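Local coordinates for protein vinylacetyl-CoA Delta-isomerase (Nitrosopumilus maritimus SCM1, PDB 6VJR) that binds FAD and a [4Fe-4S] cluster and probably acts as a 4-hydroxybutyryl-CoA dehydratase with vinylacetyl-CoA Delta-isomerase activity, at residues 69-74 with 104-108; 110-114 with 126-130; 120-125 with 271-277. One frame throughout, in Å; residues are numbered along the deposited sequence.

Interaction 1 (69-74 with 104-108)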
ATOM      1  N   ARG A  69     -27.080   1.114 -27.038  1.00 16.93           N
ATOM      2  CA  ARG A  69     -25.658   1.467 -27.055  1.00 16.64           C
ATOM      3  C   ARG A  69     -24.747   0.239 -26.946  1.00 14.64           C
ATOM      4  O   ARG A  69     -23.656   0.256 -27.486  1.00 14.76           O
ATOM      5  CB  ARG A  69     -25.307   2.546 -26.026  1.00 17.04           C
ATOM      6  CG  ARG A  69     -23.856   2.999 -26.084  1.00 17.27           C
ATOM      7  CD  ARG A  69     -23.645   4.190 -25.209  1.00 16.91           C
ATOM      8  NE  ARG A  69     -24.494   5.350 -25.467  1.00 18.26           N
ATOM      9  CZ  ARG A  69     -24.399   6.187 -26.486  1.00 19.62           C
ATOM     10  NH1 ARG A  69     -25.208   7.229 -26.521  1.00 23.19           N
ATOM     11  NH2 ARG A  69     -23.487   6.044 -27.432  1.00 19.78           N
ATOM     12  N   PHE A  70     -25.218  -0.858 -26.364  1.00 14.57           N
ATOM     13  CA  PHE A  70     -24.433  -2.086 -26.346  1.00 15.70           C
ATOM     14  C   PHE A  70     -24.227  -2.700 -27.726  1.00 14.75           C
ATOM     15  O   PHE A  70     -23.323  -3.515 -27.900  1.00 14.63           O
ATOM     16  CB  PHE A  70     -25.028  -3.134 -25.406  1.00 15.27           C
ATOM     17  CG  PHE A  70     -24.823  -2.809 -23.945  1.00 14.86           C
ATOM     18  CD1 PHE A  70     -23.570  -2.960 -23.371  1.00 15.81           C
ATOM     19  CD2 PHE A  70     -25.847  -2.334 -23.157  1.00 16.34           C
ATOM     20  CE1 PHE A  70     -23.374  -2.704 -22.022  1.00 16.18           C
ATOM     21  CE2 PHE A  70     -25.652  -2.067 -21.815  1.00 15.67           C
ATOM     22  CZ  PHE A  70     -24.427  -2.278 -21.241  1.00 16.37           C
ATOM     23  N   LEU A  71     -25.009  -2.277 -28.732  1.00 14.98           N
ATOM     24  CA  LEU A  71     -24.882  -2.825 -30.086  1.00 16.48           C
ATOM     25  C   LEU A  71     -24.231  -1.827 -31.045  1.00 15.99           C
ATOM     26  O   LEU A  71     -24.186  -2.061 -32.267  1.00 18.28           O
ATOM     27  CB  LEU A  71     -26.287  -3.188 -30.577  1.00 17.07           C
ATOM     28  CG  LEU A  71     -26.983  -4.345 -29.854  1.00 18.65           C
ATOM     29  CD1 LEU A  71     -28.471  -4.419 -30.208  1.00 19.10           C
ATOM     30  CD2 LEU A  71     -26.269  -5.618 -30.202  1.00 19.31           C
ATOM     31  N   HIS A  72     -23.823  -0.684 -30.503  1.00 15.68           N
ATOM     32  CA  HIS A  72     -23.312   0.414 -31.305  1.00 15.01           C
ATOM     33  C   HIS A  72     -21.804   0.322 -31.517  1.00 14.50           C
ATOM     34  O   HIS A  72     -21.050   0.127 -30.575  1.00 14.15           O
ATOM     35  CB  HIS A  72     -23.692   1.745 -30.673  1.00 16.44           C
ATOM     36  CG  HIS A  72     -23.218   2.926 -31.428  1.00 15.60           C
ATOM     37  ND1 HIS A  72     -23.664   3.237 -32.695  1.00 17.38           N
ATOM     38  CD2 HIS A  72     -22.496   3.977 -31.034  1.00 17.28           C
ATOM     39  CE1 HIS A  72     -23.119   4.403 -33.055  1.00 17.93           C
ATOM     40  NE2 HIS A  72     -22.441   4.889 -32.040  1.00 16.74           N
ATOM     41  N   ILE A  73     -21.395   0.503 -32.779  1.00 16.42           N
ATOM     42  CA  ILE A  73     -19.997   0.550 -33.173  1.00 15.06           C
ATOM     43  C   ILE A  73     -19.576   2.029 -33.065  1.00 15.61           C
ATOM     44  O   ILE A  73     -20.110   2.915 -33.727  1.00 16.60           O
ATOM     45  CB  ILE A  73     -19.760  -0.005 -34.578  1.00 16.63           C
ATOM     46  CG1 ILE A  73     -20.258  -1.457 -34.786  1.00 16.09           C
ATOM     47  CG2 ILE A  73     -18.306   0.168 -34.954  1.00 17.69           C
ATOM     48  CD1 ILE A  73     -19.612  -2.514 -33.944  1.00 17.01           C
ATOM     49  N   ALA A  74     -18.675   2.280 -32.114  1.00 15.19           N
ATOM     50  CA  ALA A  74     -18.356   3.644 -31.688  1.00 15.76           C
ATOM     51  C   ALA A  74     -17.779   4.457 -32.838  1.00 16.14           C
ATOM     52  O   ALA A  74     -16.849   4.025 -33.492  1.00 17.24           O
ATOM     53  CB  ALA A  74     -17.372   3.587 -30.539  1.00 16.69           C
ATOM     54  N   MET A 104     -20.390  -5.991 -26.681  1.00 13.85           N
ATOM     55  CA  MET A 104     -20.142  -4.664 -27.234  1.00 14.34           C
ATOM     56  C   MET A 104     -18.668  -4.471 -27.578  1.00 13.92           C
ATOM     57  O   MET A 104     -18.334  -4.092 -28.698  1.00 14.48           O
ATOM     58  CB  MET A 104     -20.592  -3.599 -26.234  1.00 14.90           C
ATOM     59  CG  MET A 104     -20.366  -2.185 -26.655  1.00 14.82           C
ATOM     60  SD  MET A 104     -20.865  -1.019 -25.361  1.00 16.17           S
ATOM     61  CE  MET A 104     -19.605  -1.337 -24.142  1.00 15.36           C
ATOM     62  N   ASP A 105     -17.777  -4.899 -26.658  1.00 13.21           N
ATOM     63  CA  ASP A 105     -16.340  -4.778 -26.874  1.00 13.92           C
ATOM     64  C   ASP A 105     -15.868  -5.739 -27.979  1.00 14.03           C
ATOM     65  O   ASP A 105     -14.989  -5.403 -28.784  1.00 14.60           O
ATOM     66  CB  ASP A 105     -15.676  -4.927 -25.513  1.00 14.33           C
ATOM     67  CG  ASP A 105     -15.979  -3.790 -24.523  1.00 16.21           C
ATOM     68  OD1 ASP A 105     -16.254  -2.639 -24.978  1.00 16.29           O
ATOM     69  OD2 ASP A 105     -15.867  -4.016 -23.289  1.00 15.49           O
ATOM     70  N   ALA A 106     -16.425  -6.952 -28.002  1.00 14.17           N
ATOM     71  CA  ALA A 106     -16.134  -7.909 -29.060  1.00 15.40           C
ATOM     72  C   ALA A 106     -16.492  -7.326 -30.429  1.00 14.36           C
ATOM     73  O   ALA A 106     -15.675  -7.400 -31.348  1.00 15.93           O
ATOM     74  CB  ALA A 106     -16.886  -9.212 -28.816  1.00 17.15           C
ATOM     75  N   MET A 107     -17.676  -6.721 -30.546  1.00 14.41           N
ATOM     76  CA  MET A 107     -18.141  -6.215 -31.842  1.00 14.41           C
ATOM     77  C   MET A 107     -17.264  -5.054 -32.308  1.00 14.74           C
ATOM     78  O   MET A 107     -16.922  -4.936 -33.485  1.00 15.48           O
ATOM     79  CB  MET A 107     -19.625  -5.847 -31.814  1.00 15.80           C
ATOM     80  CG  MET A 107     -20.428  -7.137 -31.710  1.00 20.19           C
ATOM     81  SD  MET A 107     -22.081  -7.077 -32.358  1.00 29.16           S
ATOM     82  CE  MET A 107     -22.644  -6.010 -31.046  1.00 22.93           C
ATOM     83  N   ASN A 108     -16.950  -4.158 -31.369  1.00 14.30           N
ATOM     84  CA  ASN A 108     -16.122  -3.009 -31.684  1.00 13.95           C
ATOM     85  C   ASN A 108     -14.741  -3.480 -32.177  1.00 13.92           C
ATOM     86  O   ASN A 108     -14.213  -2.960 -33.139  1.00 16.03           O
ATOM     87  CB  ASN A 108     -16.121  -2.023 -30.527  1.00 14.53           C
ATOM     88  CG  ASN A 108     -17.321  -1.089 -30.605  1.00 15.56           C
ATOM     89  OD1 ASN A 108     -17.257  -0.005 -31.185  1.00 16.44           O
ATOM     90  ND2 ASN A 108     -18.442  -1.511 -30.052  1.00 16.22           N
TER
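Met-104 and Phe-70 form a Met-aromatic contact that joins the loop 69-74 to the first turns of helix 101-121, close to the iron-sulfur site: Cys-101 at the start of this helix binds the [4Fe-4S] cluster, and the Phe-70 side chain lies about 6 Å from the cluster. The Met-104 side chain can be followed outward from the helix. Its CB sits 3.2 Å from Phe-70 O, and CG stays against the same carbonyl. CG lies opposite the backbone N (chi1 179°), which sends the chain straight out to the loop. There SD comes to 3.9 Å from Phe-70 CD1, oblique to the ring, and also lies against Arg-69 O. The last torsion bends the chain (chi3 69°), and CE stays farther from the ring than SD. Helix 77-94 packs on the Phe-70 ring with Met-86 and Leu-90.

One turn further on, Met-107 brings CE to 3.7 Å from Leu-71 CD2, while Ile-73 CD1 rests 3.6 Å from Met-107 O.

The polar part of the contact belongs to the buried amide of Asn-108, which reads the loop backbone through both of its ends. OD1 accepts from Ala-74 N at 2.8 Å in a nearly straight bond (170°) lying in the carbonyl plane, and ND2 donates to His-72 O at 3.1 Å. The second hydrogen of ND2 goes back to the helix, and these three bonds together fix the amide's rotation. An alanine here would remove all three bonds and would probably leave the buried Ala-74 N and His-72 O without their mates, freeing the loop to shift. On the helix side, ND2 meets Met-104 O at 2.9 Å from above its carbonyl plane, sharing that oxygen with the backbone N of Asn-108.

Interaction 2 (110-114 with 126-130); sequences LHSTT and HKRFL
The rings of His-126 and His-111 meet in a T-shaped (edge-to-face) stack, planes 84° apart and centroids separated by 4.8 Å. CE1 of His-126 points at the centre of the His-111 face, 3.7 Å from His-111 CE1. The edge of His-126 also carries ND1, which donates to Thr-114 OG1 at 2.9 Å, almost exactly in the ring plane. This hydroxyl both accepts and donates: it stands between the backbone N and the carbonyl carbon (chi1 54°), from where it passes its own hydrogen to Leu-110 O at 2.7 Å. Thr-114 N reaches that carbonyl from its other face. One hydroxyl thus ties the ring of His-126 to the neighbouring helix's own backbone.

Beside this polar pair, Phe-129 presents a face to Leu-110 CB, 3.8 Å from its CZ, in a CH-pi contact, and Leu-130 CD2 touches the imidazole of His-111, whose ND1 is bonded to Ser-352. Helices 101-121 and 125-139 form an antiparallel alpha hairpin; the axes of 110-114 and 126-130 approach to 9.3 Å at 158°. Around it, Phe-270 of strand 269-272 stacks edge-to-face on Phe-129, and Leu-281 of helix 278-292 packs against Leu-110.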
ATOM      1  N   LEU A 110     -13.937  -6.476 -33.433  1.00 14.87           N
ATOM      2  CA  LEU A 110     -14.087  -7.175 -34.710  1.00 15.01           C
ATOM      3  C   LEU A 110     -14.272  -6.225 -35.874  1.00 15.98           C
ATOM      4  O   LEU A 110     -13.828  -6.539 -36.971  1.00 17.30           O
ATOM      5  CB  LEU A 110     -15.229  -8.159 -34.646  1.00 16.52           C
ATOM      6  CG  LEU A 110     -14.919  -9.442 -33.902  1.00 18.07           C
ATOM      7  CD1 LEU A 110     -16.211 -10.156 -33.561  1.00 21.32           C
ATOM      8  CD2 LEU A 110     -13.969 -10.340 -34.704  1.00 20.76           C
ATOM      9  N   HIS A 111     -14.891  -5.067 -35.637  1.00 16.83           N
ATOM     10  CA  HIS A 111     -15.149  -4.163 -36.743  1.00 16.16           C
ATOM     11  C   HIS A 111     -13.829  -3.741 -37.398  1.00 17.02           C
ATOM     12  O   HIS A 111     -13.662  -3.842 -38.617  1.00 18.14           O
ATOM     13  CB  HIS A 111     -15.939  -2.957 -36.241  1.00 15.80           C
ATOM     14  CG  HIS A 111     -16.413  -2.050 -37.306  1.00 16.57           C
ATOM     15  ND1 HIS A 111     -15.578  -1.125 -37.888  1.00 17.07           N
ATOM     16  CD2 HIS A 111     -17.621  -1.915 -37.911  1.00 17.98           C
ATOM     17  CE1 HIS A 111     -16.290  -0.427 -38.795  1.00 18.34           C
ATOM     18  NE2 HIS A 111     -17.527  -0.890 -38.831  1.00 18.74           N
ATOM     19  N   SER A 112     -12.848  -3.339 -36.581  1.00 16.51           N
ATOM     20  CA  SER A 112     -11.556  -2.919 -37.112  1.00 17.01           C
ATOM     21  C   SER A 112     -10.708  -4.109 -37.569  1.00 15.75           C
ATOM     22  O   SER A 112     -10.017  -4.018 -38.571  1.00 17.69           O
ATOM     23  CB  SER A 112     -10.791  -2.054 -36.138  1.00 17.04           C
ATOM     24  OG  SER A 112     -10.402  -2.762 -34.974  1.00 17.40           O
ATOM     25  N   THR A 113     -10.739  -5.220 -36.832  1.00 16.50           N
ATOM     26  CA  THR A 113      -9.866  -6.345 -37.129  1.00 16.71           C
ATOM     27  C   THR A 113     -10.276  -6.984 -38.463  1.00 16.72           C
ATOM     28  O   THR A 113      -9.426  -7.276 -39.301  1.00 17.77           O
ATOM     29  CB  THR A 113      -9.881  -7.356 -35.993  1.00 17.26           C
ATOM     30  OG1 THR A 113      -9.488  -6.721 -34.778  1.00 17.36           O
ATOM     31  CG2 THR A 113      -8.911  -8.479 -36.312  1.00 17.42           C
ATOM     32  N   THR A 114     -11.576  -7.234 -38.684  1.00 16.44           N
ATOM     33  CA  THR A 114     -12.037  -7.861 -39.931  1.00 17.70           C
ATOM     34  C   THR A 114     -11.629  -7.024 -41.143  1.00 17.02           C
ATOM     35  O   THR A 114     -11.273  -7.573 -42.189  1.00 18.99           O
ATOM     36  CB  THR A 114     -13.543  -8.098 -39.923  1.00 18.11           C
ATOM     37  OG1 THR A 114     -14.218  -6.881 -39.624  1.00 18.25           O
ATOM     38  CG2 THR A 114     -13.939  -9.230 -38.993  1.00 17.59           C
ATOM     39  N   HIS A 126     -15.206  -8.526 -43.256  1.00 19.72           N
ATOM     40  CA  HIS A 126     -15.780  -7.260 -42.819  1.00 17.82           C
ATOM     41  C   HIS A 126     -17.212  -7.125 -43.345  1.00 17.58           C
ATOM     42  O   HIS A 126     -18.085  -6.692 -42.594  1.00 19.60           O
ATOM     43  CB  HIS A 126     -14.875  -6.091 -43.223  1.00 17.79           C
ATOM     44  CG  HIS A 126     -15.242  -4.818 -42.602  1.00 18.84           C
ATOM     45  ND1 HIS A 126     -15.119  -4.634 -41.243  1.00 18.39           N
ATOM     46  CD2 HIS A 126     -15.724  -3.668 -43.103  1.00 20.97           C
ATOM     47  CE1 HIS A 126     -15.545  -3.400 -40.923  1.00 18.26           C
ATOM     48  NE2 HIS A 126     -15.916  -2.793 -42.055  1.00 20.29           N
ATOM     49  N   LYS A 127     -17.453  -7.462 -44.625  1.00 20.05           N
ATOM     50  CA  LYS A 127     -18.796  -7.429 -45.215  1.00 21.18           C
ATOM     51  C   LYS A 127     -19.744  -8.365 -44.475  1.00 20.77           C
ATOM     52  O   LYS A 127     -20.849  -7.964 -44.077  1.00 21.78           O
ATOM     53  CB  LYS A 127     -18.759  -7.777 -46.715  1.00 24.79           C
ATOM     54  CG  LYS A 127     -18.056  -6.762 -47.590  1.00 32.53           C
ATOM     55  CD  LYS A 127     -17.957  -7.087 -49.082  1.00 40.62           C
ATOM     56  CE  LYS A 127     -16.710  -6.536 -49.760  1.00 47.42           C
ATOM     57  NZ  LYS A 127     -15.474  -7.238 -49.359  1.00 46.00           N
ATOM     58  N   ARG A 128     -19.261  -9.593 -44.204  1.00 21.53           N
ATOM     59  CA  ARG A 128     -20.017 -10.543 -43.405  1.00 20.02           C
ATOM     60  C   ARG A 128     -20.333  -9.942 -42.039  1.00 20.79           C
ATOM     61  O   ARG A 128     -21.481 -10.011 -41.566  1.00 19.52           O
ATOM     62  CB  ARG A 128     -19.219 -11.832 -43.252  1.00 20.59           C
ATOM     63  CG  ARG A 128     -19.072 -12.638 -44.525  1.00 20.58           C
ATOM     64  CD  ARG A 128     -18.147 -13.778 -44.170  1.00 20.67           C
ATOM     65  NE  ARG A 128     -17.881 -14.623 -45.330  1.00 23.78           N
ATOM     66  CZ  ARG A 128     -17.043 -15.648 -45.345  1.00 24.36           C
ATOM     67  NH1 ARG A 128     -16.800 -16.343 -46.458  1.00 28.27           N
ATOM     68  NH2 ARG A 128     -16.451 -15.993 -44.261  1.00 23.16           N
ATOM     69  N   PHE A 129     -19.299  -9.389 -41.376  1.00 20.68           N
ATOM     70  CA  PHE A 129     -19.494  -8.832 -40.062  1.00 18.33           C
ATOM     71  C   PHE A 129     -20.511  -7.685 -40.054  1.00 18.61           C
ATOM     72  O   PHE A 129     -21.368  -7.633 -39.174  1.00 18.88           O
ATOM     73  CB  PHE A 129     -18.131  -8.476 -39.460  1.00 18.46           C
ATOM     74  CG  PHE A 129     -18.316  -7.926 -38.061  1.00 17.67           C
ATOM     75  CD1 PHE A 129     -18.739  -8.736 -37.016  1.00 19.18           C
ATOM     76  CD2 PHE A 129     -18.119  -6.583 -37.797  1.00 18.84           C
ATOM     77  CE1 PHE A 129     -18.946  -8.192 -35.766  1.00 20.43           C
ATOM     78  CE2 PHE A 129     -18.274  -6.068 -36.521  1.00 19.18           C
ATOM     79  CZ  PHE A 129     -18.711  -6.864 -35.526  1.00 18.37           C
ATOM     80  N   LEU A 130     -20.448  -6.777 -41.015  1.00 19.49           N
ATOM     81  CA  LEU A 130     -21.414  -5.689 -41.056  1.00 21.85           C
ATOM     82  C   LEU A 130     -22.851  -6.197 -41.228  1.00 21.44           C
ATOM     83  O   LEU A 130     -23.793  -5.623 -40.644  1.00 20.76           O
ATOM     84  CB  LEU A 130     -21.055  -4.684 -42.153  1.00 23.35           C
ATOM     85  CG  LEU A 130     -19.789  -3.863 -41.912  1.00 24.68           C
ATOM     86  CD1 LEU A 130     -19.515  -2.977 -43.094  1.00 25.94           C
ATOM     87  CD2 LEU A 130     -19.917  -3.047 -40.611  1.00 27.50           C
TER

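Interaction 3 (120-125 with 271-277); sequences KHGTDY and MHGEYEF
Lys-120 and His-121 converge on one carboxylate oxygen of Glu-276. The fully extended lysine makes a salt bridge, NZ to OE1 at 2.8 Å, from above the carboxylate plane; His-121 NE2 donates to the same OE1 at 2.7 Å from the opposite face, on the syn side, with the oxygen near its ring plane. The lysine charge beside OE1 would probably favour the ionised carboxylate.

A second, buried carboxylate is gripped at both oxygens. Tyr-125 OH donates to the syn lone pair of Glu-274 OE2 at 2.6 Å, and His-272 N reaches that of OE1 at 2.8 Å. Glu-274 centres an inverse gamma turn after strand 269-272, an edge strand, within this chain, of a mixed sheet. The tyrosine bond ties this turn to the start of helix 125-139, while that of His-272 N stays within its own segment. Asp-118 accepts from Thr-123 OG1 and Tyr-125 N.

Apolar packing adds CH-pi contacts. With CG opposite the carbonyl carbon (chi1 -58°), Glu-274 lays CG over the centre of the His-121 ring, 3.7 Å from its centroid. Met-271 CA lies over a face of Tyr-125, and Lys-120 CD meets the Phe-277 edge at CE2, 3.9 Å away.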
ATOM      1  N   LYS A 120      -5.456  -7.310 -46.194  1.00 24.59           N
ATOM      2  CA  LYS A 120      -4.306  -8.130 -46.536  1.00 24.80           C
ATOM      3  C   LYS A 120      -4.688  -9.307 -47.446  1.00 24.84           C
ATOM      4  O   LYS A 120      -3.958  -9.616 -48.388  1.00 27.75           O
ATOM      5  CB  LYS A 120      -3.642  -8.638 -45.254  1.00 24.90           C
ATOM      6  CG  LYS A 120      -2.450  -9.523 -45.533  1.00 25.68           C
ATOM      7  CD  LYS A 120      -1.742 -10.024 -44.295  1.00 28.56           C
ATOM      8  CE  LYS A 120      -0.631 -10.966 -44.682  1.00 32.07           C
ATOM      9  NZ  LYS A 120      -0.031 -11.519 -43.458  1.00 33.87           N
ATOM     10  N   HIS A 121      -5.815  -9.975 -47.151  1.00 24.45           N
ATOM     11  CA  HIS A 121      -6.098 -11.290 -47.706  1.00 25.51           C
ATOM     12  C   HIS A 121      -7.100 -11.238 -48.871  1.00 27.60           C
ATOM     13  O   HIS A 121      -7.255 -12.200 -49.614  1.00 30.69           O
ATOM     14  CB  HIS A 121      -6.545 -12.239 -46.602  1.00 25.39           C
ATOM     15  CG  HIS A 121      -5.451 -12.677 -45.702  1.00 24.99           C
ATOM     16  ND1 HIS A 121      -4.623 -13.730 -46.024  1.00 28.02           N
ATOM     17  CD2 HIS A 121      -5.022 -12.200 -44.534  1.00 23.96           C
ATOM     18  CE1 HIS A 121      -3.725 -13.882 -45.050  1.00 29.84           C
ATOM     19  NE2 HIS A 121      -3.948 -12.965 -44.141  1.00 24.70           N
ATOM     20  N   GLY A 122      -7.812 -10.127 -49.033  1.00 27.75           N
ATOM     21  CA  GLY A 122      -8.784 -10.062 -50.104  1.00 28.84           C
ATOM     22  C   GLY A 122     -10.054 -10.859 -49.778  1.00 28.95           C
ATOM     23  O   GLY A 122     -10.816 -11.167 -50.681  1.00 30.49           O
ATOM     24  N   THR A 123     -10.294 -11.106 -48.482  1.00 26.72           N
ATOM     25  CA  THR A 123     -11.459 -11.819 -47.968  1.00 25.39           C
ATOM     26  C   THR A 123     -12.611 -10.834 -47.752  1.00 25.30           C
ATOM     27  O   THR A 123     -12.485  -9.652 -48.049  1.00 26.00           O
ATOM     28  CB  THR A 123     -11.026 -12.549 -46.694  1.00 24.46           C
ATOM     29  OG1 THR A 123     -10.226 -11.640 -45.944  1.00 25.00           O
ATOM     30  CG2 THR A 123     -10.114 -13.729 -47.001  1.00 25.43           C
ATOM     31  N   ASP A 124     -13.766 -11.324 -47.294  1.00 26.00           N
ATOM     32  CA  ASP A 124     -14.920 -10.457 -47.083  1.00 28.70           C
ATOM     33  C   ASP A 124     -15.507 -10.660 -45.691  1.00 24.89           C
ATOM     34  O   ASP A 124     -16.713 -10.542 -45.492  1.00 23.59           O
ATOM     35  CB  ASP A 124     -16.022 -10.665 -48.098  1.00 34.30           C
ATOM     36  CG  ASP A 124     -16.517 -12.095 -48.184  1.00 37.92           C
ATOM     37  OD1 ASP A 124     -16.011 -12.907 -47.412  1.00 41.47           O
ATOM     38  OD2 ASP A 124     -17.335 -12.396 -49.073  1.00 48.09           O
ATOM     39  N   TYR A 125     -14.624 -10.876 -44.717  1.00 22.34           N
ATOM     40  CA  TYR A 125     -15.020 -10.957 -43.322  1.00 19.47           C
ATOM     41  C   TYR A 125     -15.705  -9.681 -42.837  1.00 18.55           C
ATOM     42  O   TYR A 125     -16.625  -9.751 -42.015  1.00 19.38           O
ATOM     43  CB  TYR A 125     -13.839 -11.312 -42.428  1.00 19.08           C
ATOM     44  CG  TYR A 125     -13.122 -12.587 -42.837  1.00 20.25           C
ATOM     45  CD1 TYR A 125     -13.770 -13.812 -42.829  1.00 20.04           C
ATOM     46  CD2 TYR A 125     -11.764 -12.586 -43.126  1.00 20.85           C
ATOM     47  CE1 TYR A 125     -13.124 -14.985 -43.199  1.00 21.62           C
ATOM     48  CE2 TYR A 125     -11.110 -13.751 -43.502  1.00 22.58           C
ATOM     49  CZ  TYR A 125     -11.777 -14.965 -43.511  1.00 21.01           C
ATOM     50  OH  TYR A 125     -11.131 -16.101 -43.915  1.00 22.70           O
ATOM     51  N   MET A 271     -13.252 -14.987 -39.331  1.00 18.39           N
ATOM     52  CA  MET A 271     -11.832 -15.283 -39.446  1.00 17.92           C
ATOM     53  C   MET A 271     -11.753 -16.784 -39.692  1.00 18.23           C
ATOM     54  O   MET A 271     -12.406 -17.557 -38.989  1.00 17.45           O
ATOM     55  CB  MET A 271     -11.058 -14.953 -38.159  1.00 18.42           C
ATOM     56  CG  MET A 271      -9.555 -15.399 -38.144  1.00 19.22           C
ATOM     57  SD  MET A 271      -8.778 -15.307 -36.532  1.00 21.64           S
ATOM     58  CE  MET A 271      -8.586 -13.522 -36.452  1.00 23.01           C
ATOM     59  N   HIS A 272     -10.905 -17.178 -40.629  1.00 18.51           N
ATOM     60  CA  HIS A 272     -10.791 -18.575 -41.014  1.00 19.84           C
ATOM     61  C   HIS A 272      -9.352 -18.861 -41.456  1.00 20.14           C
ATOM     62  O   HIS A 272      -9.070 -18.858 -42.645  1.00 21.91           O
ATOM     63  CB  HIS A 272     -11.804 -18.900 -42.116  1.00 21.39           C
ATOM     64  CG  HIS A 272     -11.709 -20.297 -42.647  1.00 25.02           C
ATOM     65  ND1 HIS A 272     -11.549 -21.412 -41.863  1.00 29.36           N
ATOM     66  CD2 HIS A 272     -11.687 -20.753 -43.903  1.00 29.35           C
ATOM     67  CE1 HIS A 272     -11.492 -22.498 -42.620  1.00 26.45           C
ATOM     68  NE2 HIS A 272     -11.546 -22.125 -43.855  1.00 33.02           N
ATOM     69  N   GLY A 273      -8.442 -19.037 -40.493  1.00 20.37           N
ATOM     70  CA  GLY A 273      -7.079 -19.458 -40.761  1.00 20.36           C
ATOM     71  C   GLY A 273      -6.019 -18.354 -40.776  1.00 20.36           C
ATOM     72  O   GLY A 273      -4.830 -18.670 -40.889  1.00 21.51           O
ATOM     73  N   GLU A 274      -6.414 -17.074 -40.685  1.00 21.03           N
ATOM     74  CA  GLU A 274      -5.470 -15.965 -40.727  1.00 20.86           C
ATOM     75  C   GLU A 274      -4.914 -15.726 -39.319  1.00 20.17           C
ATOM     76  O   GLU A 274      -5.234 -14.754 -38.631  1.00 19.23           O
ATOM     77  CB  GLU A 274      -6.164 -14.736 -41.296  1.00 21.04           C
ATOM     78  CG  GLU A 274      -6.744 -14.946 -42.694  1.00 22.63           C
ATOM     79  CD  GLU A 274      -8.151 -15.507 -42.763  1.00 23.32           C
ATOM     80  OE1 GLU A 274      -8.814 -15.678 -41.704  1.00 23.31           O
ATOM     81  OE2 GLU A 274      -8.587 -15.773 -43.930  1.00 24.82           O
ATOM     82  N   TYR A 275      -4.080 -16.671 -38.903  1.00 18.87           N
ATOM     83  CA  TYR A 275      -3.590 -16.775 -37.546  1.00 19.14           C
ATOM     84  C   TYR A 275      -2.849 -15.529 -37.084  1.00 18.89           C
ATOM     85  O   TYR A 275      -2.825 -15.259 -35.888  1.00 17.65           O
ATOM     86  CB  TYR A 275      -2.670 -17.996 -37.448  1.00 20.66           C
ATOM     87  CG  TYR A 275      -1.458 -17.947 -38.345  1.00 22.69           C
ATOM     88  CD1 TYR A 275      -0.270 -17.388 -37.896  1.00 24.87           C
ATOM     89  CD2 TYR A 275      -1.502 -18.464 -39.625  1.00 24.99           C
ATOM     90  CE1 TYR A 275       0.840 -17.322 -38.708  1.00 27.15           C
ATOM     91  CE2 TYR A 275      -0.394 -18.418 -40.444  1.00 28.05           C
ATOM     92  CZ  TYR A 275       0.768 -17.836 -39.986  1.00 29.08           C
ATOM     93  OH  TYR A 275       1.810 -17.824 -40.853  1.00 36.94           O
ATOM     94  N   GLU A 276      -2.208 -14.828 -38.022  1.00 18.82           N
ATOM     95  CA  GLU A 276      -1.429 -13.651 -37.687  1.00 20.79           C
ATOM     96  C   GLU A 276      -2.294 -12.507 -37.168  1.00 20.83           C
ATOM     97  O   GLU A 276      -1.732 -11.551 -36.630  1.00 23.88           O
ATOM     98  CB  GLU A 276      -0.555 -13.208 -38.859  1.00 21.41           C
ATOM     99  CG  GLU A 276      -1.305 -12.560 -40.011  1.00 22.26           C
ATOM    100  CD  GLU A 276      -1.962 -13.436 -41.074  1.00 24.59           C
ATOM    101  OE1 GLU A 276      -2.099 -12.869 -42.191  1.00 27.81           O
ATOM    102  OE2 GLU A 276      -2.343 -14.625 -40.821  1.00 27.12           O
ATOM    103  N   PHE A 277      -3.635 -12.585 -37.320  1.00 19.48           N
ATOM    104  CA  PHE A 277      -4.511 -11.528 -36.835  1.00 18.95           C
ATOM    105  C   PHE A 277      -5.129 -11.864 -35.490  1.00 17.92           C
ATOM    106  O   PHE A 277      -5.841 -11.028 -34.937  1.00 18.10           O
ATOM    107  CB  PHE A 277      -5.613 -11.178 -37.844  1.00 18.97           C
ATOM    108  CG  PHE A 277      -5.074 -10.402 -39.027  1.00 18.58           C
ATOM    109  CD1 PHE A 277      -5.029  -9.018 -38.980  1.00 20.31           C
ATOM    110  CD2 PHE A 277      -4.623 -11.051 -40.179  1.00 20.85           C
ATOM    111  CE1 PHE A 277      -4.565  -8.299 -40.072  1.00 20.96           C
ATOM    112  CE2 PHE A 277      -4.147 -10.327 -41.262  1.00 21.53           C
ATOM    113  CZ  PHE A 277      -4.107  -8.963 -41.199  1.00 21.32           C
TER

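All three interactions draw on helix 101-121, in order from its cluster-binding start to its far end. Interactions 1 and 2 are buried and adjoin: Met-107 O touches Phe-129 CZ, and Ile-73 CG2 touches the ring of His-111. Interaction 3, about 21 Å from interaction 1 between centres, is partly buried, with Lys-120 and His-121 exposed; it meets interaction 2 where Thr-114 packs on Tyr-125. An amide matched to backbone groups and methionine packing serve the interior loop, a histidine pair and a bridging threonine hydroxyl join the two helices, and carboxylates paired with lysine, histidine and tyrosine bind the end of helix 101-121 and the start of helix 125-139 to the loop after strand 269-272.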